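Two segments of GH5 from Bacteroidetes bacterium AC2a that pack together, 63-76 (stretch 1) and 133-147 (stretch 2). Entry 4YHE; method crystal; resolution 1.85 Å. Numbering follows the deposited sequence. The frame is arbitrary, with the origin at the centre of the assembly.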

# COMPACT_ATOMS: atom_id res chain seq x y z
N THR A 63 0.54 -11.74 -5.47
CA THR A 63 0.31 -11.81 -6.93
C THR A 63 -0.26 -13.20 -7.18
O THR A 63 0.32 -14.18 -6.70
CB THR A 63 1.62 -11.62 -7.68
OG1 THR A 63 2.10 -10.28 -7.53
CG2 THR A 63 1.44 -11.93 -9.20
N TRP A 64 -1.39 -13.29 -7.88
CA TRP A 64 -2.12 -14.56 -8.01
C TRP A 64 -1.80 -15.29 -9.34
O TRP A 64 -1.85 -16.50 -9.43
CB TRP A 64 -3.62 -14.34 -7.80
CG TRP A 64 -3.92 -13.77 -6.43
CD1 TRP A 64 -3.93 -12.44 -6.10
CD2 TRP A 64 -4.22 -14.48 -5.21
NE1 TRP A 64 -4.22 -12.28 -4.77
CE2 TRP A 64 -4.40 -13.51 -4.20
CE3 TRP A 64 -4.35 -15.83 -4.87
CZ2 TRP A 64 -4.72 -13.85 -2.89
CZ3 TRP A 64 -4.64 -16.17 -3.59
CH2 TRP A 64 -4.81 -15.18 -2.59
N MET A 65 -1.39 -14.50 -10.31
CA MET A 65 -0.95 -14.94 -11.61
C MET A 65 -0.06 -16.19 -11.51
O MET A 65 0.92 -16.19 -10.77
CB MET A 65 -0.17 -13.74 -12.17
CG MET A 65 0.16 -13.75 -13.62
SD MET A 65 0.99 -12.21 -14.02
CE MET A 65 2.59 -12.54 -13.29
N GLY A 66 -0.42 -17.24 -12.26
CA GLY A 66 0.29 -18.53 -12.23
C GLY A 66 -0.41 -19.56 -11.33
O GLY A 66 -0.12 -20.74 -11.43
N HIS A 67 -1.33 -19.10 -10.46
CA HIS A 67 -2.01 -19.96 -9.50
C HIS A 67 -3.48 -19.95 -9.72
O HIS A 67 -4.22 -20.36 -8.86
CB HIS A 67 -1.71 -19.53 -8.06
CG HIS A 67 -0.26 -19.39 -7.79
ND1 HIS A 67 0.57 -20.48 -7.64
CD2 HIS A 67 0.53 -18.30 -7.73
CE1 HIS A 67 1.81 -20.06 -7.48
NE2 HIS A 67 1.81 -18.74 -7.51
N ILE A 68 -3.90 -19.49 -10.90
CA ILE A 68 -5.29 -19.32 -11.21
C ILE A 68 -5.62 -20.28 -12.37
O ILE A 68 -4.94 -20.28 -13.41
CB ILE A 68 -5.60 -17.86 -11.64
CG1 ILE A 68 -5.13 -16.86 -10.56
CG2 ILE A 68 -7.10 -17.69 -11.86
CD1 ILE A 68 -5.14 -15.42 -11.02
N GLY A 69 -6.65 -21.08 -12.18
CA GLY A 69 -7.04 -22.04 -13.22
C GLY A 69 -7.73 -21.35 -14.39
O GLY A 69 -7.95 -20.13 -14.38
N ASN A 70 -8.11 -22.15 -15.38
CA ASN A 70 -8.79 -21.64 -16.57
C ASN A 70 -10.16 -21.12 -16.25
O ASN A 70 -10.78 -21.49 -15.24
CB ASN A 70 -8.89 -22.75 -17.65
CG ASN A 70 -7.55 -23.13 -18.23
OD1 ASN A 70 -6.58 -22.38 -18.10
ND2 ASN A 70 -7.46 -24.30 -18.86
N ALA A 71 -10.66 -20.25 -17.12
CA ALA A 71 -12.04 -19.84 -17.09
C ALA A 71 -12.86 -21.11 -17.29
O ALA A 71 -12.37 -22.06 -17.90
CB ALA A 71 -12.34 -18.81 -18.18
N PRO A 72 -14.10 -21.14 -16.78
CA PRO A 72 -14.81 -20.05 -16.14
C PRO A 72 -14.69 -19.98 -14.60
O PRO A 72 -15.13 -19.00 -13.99
CB PRO A 72 -16.26 -20.35 -16.52
CG PRO A 72 -16.32 -21.83 -16.54
CD PRO A 72 -14.96 -22.32 -16.97
N THR A 73 -14.13 -21.00 -13.98
CA THR A 73 -14.08 -21.04 -12.53
C THR A 73 -12.86 -20.31 -11.93
O THR A 73 -12.88 -19.92 -10.76
CB THR A 73 -14.07 -22.48 -12.04
OG1 THR A 73 -13.03 -23.16 -12.72
CG2 THR A 73 -15.40 -23.15 -12.38
N TYR A 74 -11.79 -20.14 -12.72
CA TYR A 74 -10.58 -19.46 -12.26
C TYR A 74 -10.16 -20.00 -10.87
O TYR A 74 -9.91 -19.24 -9.93
CB TYR A 74 -10.77 -17.94 -12.25
CG TYR A 74 -11.13 -17.32 -13.61
CD1 TYR A 74 -10.16 -17.10 -14.59
CD2 TYR A 74 -12.43 -16.94 -13.90
CE1 TYR A 74 -10.48 -16.52 -15.81
CE2 TYR A 74 -12.77 -16.36 -15.10
CZ TYR A 74 -11.80 -16.15 -16.06
OH TYR A 74 -12.16 -15.59 -17.26
N ALA A 75 -10.08 -21.32 -10.77
CA ALA A 75 -9.83 -21.97 -9.49
C ALA A 75 -8.43 -21.60 -8.98
O ALA A 75 -7.46 -21.71 -9.71
CB ALA A 75 -9.95 -23.49 -9.62
N ILE A 76 -8.34 -21.16 -7.72
CA ILE A 76 -7.05 -20.83 -7.14
C ILE A 76 -6.40 -22.09 -6.59
O ILE A 76 -7.00 -22.81 -5.81
CB ILE A 76 -7.18 -19.84 -5.97
CG1 ILE A 76 -7.78 -18.50 -6.46
CG2 ILE A 76 -5.83 -19.64 -5.28
CD1 ILE A 76 -8.07 -17.54 -5.33
N GLN A 133 -15.80 -7.26 -19.28
CA GLN A 133 -16.67 -8.30 -18.72
C GLN A 133 -15.91 -9.54 -18.25
O GLN A 133 -16.22 -10.08 -17.20
CB GLN A 133 -17.76 -8.72 -19.74
CG GLN A 133 -19.02 -7.85 -19.73
CD GLN A 133 -19.84 -7.88 -21.03
OE1 GLN A 133 -19.65 -8.73 -21.91
NE2 GLN A 133 -20.76 -6.93 -21.14
N LEU A 134 -14.95 -10.01 -19.05
CA LEU A 134 -14.14 -11.19 -18.69
C LEU A 134 -13.27 -10.93 -17.46
O LEU A 134 -13.15 -11.79 -16.58
CB LEU A 134 -13.18 -11.57 -19.83
CG LEU A 134 -13.71 -12.27 -21.08
CD1 LEU A 134 -12.54 -12.51 -22.04
CD2 LEU A 134 -14.38 -13.59 -20.72
N ILE A 135 -12.65 -9.75 -17.43
CA ILE A 135 -11.75 -9.39 -16.34
C ILE A 135 -12.61 -9.32 -15.07
O ILE A 135 -12.20 -9.80 -14.00
CB ILE A 135 -11.02 -8.06 -16.65
CG1 ILE A 135 -9.95 -8.33 -17.70
CG2 ILE A 135 -10.42 -7.44 -15.39
CD1 ILE A 135 -9.42 -7.09 -18.39
N LYS A 136 -13.81 -8.77 -15.19
CA LYS A 136 -14.70 -8.67 -14.04
C LYS A 136 -15.15 -10.01 -13.49
O LYS A 136 -15.33 -10.17 -12.27
CB LYS A 136 -15.91 -7.81 -14.38
CG LYS A 136 -15.64 -6.32 -14.36
CD LYS A 136 -16.85 -5.57 -14.92
CE LYS A 136 -16.58 -4.11 -15.12
NZ LYS A 136 -17.74 -3.40 -15.73
N GLN A 137 -15.38 -10.97 -14.39
CA GLN A 137 -15.75 -12.34 -13.99
C GLN A 137 -14.60 -13.00 -13.21
O GLN A 137 -14.85 -13.65 -12.18
CB GLN A 137 -16.09 -13.19 -15.22
CG GLN A 137 -17.43 -12.86 -15.86
CD GLN A 137 -17.69 -13.56 -17.20
OE1 GLN A 137 -16.78 -13.85 -17.97
NE2 GLN A 137 -18.96 -13.81 -17.49
N GLU A 138 -13.37 -12.83 -13.70
CA GLU A 138 -12.16 -13.36 -13.02
C GLU A 138 -12.00 -12.73 -11.63
O GLU A 138 -11.80 -13.44 -10.63
CB GLU A 138 -10.91 -13.23 -13.90
CG GLU A 138 -9.66 -13.86 -13.31
CD GLU A 138 -8.53 -14.15 -14.30
OE1 GLU A 138 -8.65 -13.90 -15.55
OE2 GLU A 138 -7.49 -14.67 -13.82
N LEU A 139 -12.18 -11.40 -11.56
CA LEU A 139 -12.12 -10.68 -10.28
C LEU A 139 -13.14 -11.19 -9.29
O LEU A 139 -12.84 -11.41 -8.12
CB LEU A 139 -12.30 -9.15 -10.50
CG LEU A 139 -11.09 -8.33 -11.00
CD1 LEU A 139 -11.52 -6.93 -11.37
CD2 LEU A 139 -9.97 -8.28 -9.95
N THR A 140 -14.36 -11.40 -9.77
CA THR A 140 -15.41 -11.95 -8.95
C THR A 140 -15.05 -13.36 -8.43
O THR A 140 -15.16 -13.64 -7.23
CB THR A 140 -16.76 -11.96 -9.70
OG1 THR A 140 -17.11 -10.62 -10.10
CG2 THR A 140 -17.85 -12.53 -8.84
N MET A 141 -14.63 -14.25 -9.33
CA MET A 141 -14.28 -15.62 -8.89
C MET A 141 -13.11 -15.64 -7.89
O MET A 141 -13.11 -16.44 -6.93
CB MET A 141 -13.95 -16.47 -10.13
CG MET A 141 -15.15 -16.71 -11.04
SD MET A 141 -16.54 -17.54 -10.20
CE MET A 141 -17.56 -16.25 -9.53
N ILE A 142 -12.14 -14.76 -8.11
CA ILE A 142 -11.00 -14.71 -7.24
C ILE A 142 -11.37 -14.20 -5.86
O ILE A 142 -11.09 -14.87 -4.85
CB ILE A 142 -9.83 -13.89 -7.85
CG1 ILE A 142 -9.25 -14.66 -9.03
CG2 ILE A 142 -8.76 -13.64 -6.79
CD1 ILE A 142 -8.15 -13.90 -9.75
N TRP A 143 -12.04 -13.06 -5.80
CA TRP A 143 -12.43 -12.51 -4.52
C TRP A 143 -13.45 -13.39 -3.77
O TRP A 143 -13.45 -13.45 -2.54
CB TRP A 143 -12.89 -11.04 -4.65
CG TRP A 143 -11.73 -10.10 -4.56
CD1 TRP A 143 -11.29 -9.23 -5.53
CD2 TRP A 143 -10.84 -9.94 -3.46
NE1 TRP A 143 -10.23 -8.53 -5.08
CE2 TRP A 143 -9.89 -8.96 -3.83
CE3 TRP A 143 -10.74 -10.54 -2.20
CZ2 TRP A 143 -8.85 -8.57 -2.99
CZ3 TRP A 143 -9.71 -10.13 -1.34
CH2 TRP A 143 -8.77 -9.15 -1.75
N LEU A 144 -14.31 -14.08 -4.50
CA LEU A 144 -15.22 -15.03 -3.87
C LEU A 144 -14.44 -16.13 -3.13
O LEU A 144 -14.75 -16.44 -1.99
CB LEU A 144 -16.13 -15.67 -4.91
CG LEU A 144 -17.42 -14.95 -5.26
CD1 LEU A 144 -18.11 -15.71 -6.39
CD2 LEU A 144 -18.34 -14.84 -4.05
N GLN A 145 -13.41 -16.67 -3.79
CA GLN A 145 -12.60 -17.75 -3.19
C GLN A 145 -11.83 -17.27 -1.99
O GLN A 145 -11.79 -17.94 -0.95
CB GLN A 145 -11.65 -18.33 -4.23
CG GLN A 145 -12.34 -19.16 -5.29
CD GLN A 145 -11.43 -19.57 -6.41
OE1 GLN A 145 -10.65 -20.52 -6.27
NE2 GLN A 145 -11.52 -18.87 -7.53
N ILE A 146 -11.21 -16.09 -2.13
CA ILE A 146 -10.47 -15.51 -1.06
C ILE A 146 -11.36 -15.27 0.13
O ILE A 146 -11.01 -15.62 1.24
CB ILE A 146 -9.76 -14.19 -1.46
CG1 ILE A 146 -8.67 -14.47 -2.50
CG2 ILE A 146 -9.17 -13.51 -0.24
CD1 ILE A 146 -8.11 -13.24 -3.19
N GLY A 147 -12.51 -14.65 -0.09
CA GLY A 147 -13.45 -14.41 0.99
C GLY A 147 -13.94 -15.72 1.64
O GLY A 147 -14.06 -15.81 2.86
O HOH W 1 -14.82 -15.92 -17.90

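An irregular loop lies along one side of a helix and is held there by a row of apolar contacts, a tyrosine ring packed on the helix surface, and a single glutamine that ties the loop's backbone down with two hydrogen bonds.

That glutamine is Gln145. Its CA-to-CB bond points toward the loop, and its amide, which both donates and accepts, meets two successive peptide units: NE2 donates to Tyr74 O at 2.9 Å, while OE1 accepts from Ile76 N at 2.8 Å. Both bonds are nearly straight. NE2 also donates to Met141 O, 3.0 Å away and one helical turn earlier, so the amide is anchored to its own helix as it grips the loop. A primary amide suits this place because it offers a donor and an acceptor side by side.

Tyr74 gives up more surface to the helix than any other loop residue. Its ring lies flat against Glu138, whose CB sits 3.7 Å from the ring centroid and almost on the ring normal, a CH-pi contact made by the aliphatic part of an acidic side chain. Met141 CG approaches the ring edge, 4.0 Å from Tyr74 CD2. The phenol reaches past these neighbours to a water, 2.8 Å from Tyr74 OH, which donates to Gln137 OE1 at 2.9 Å; thus the polar end of a largely buried side chain remains satisfied.

Much of the remaining contact is apolar, made by isoleucines and a tryptophan; the isoleucines have no polar side-chain atoms to satisfy, so they can be packed together without cost. Ile68 CD1 meets Ile142 CD1 at 3.6 Å, and Ile76 CD1 lies 4.2 Å from both Ile142 CG2 and Ile146 CG1. Trp64 CZ2 packs 3.5 Å from Ile146 CD1, its broad ring supplying apolar surface while NE1 is hydrogen-bonded elsewhere in the structure. Together the two stretches bury 600 Å², counting both sides.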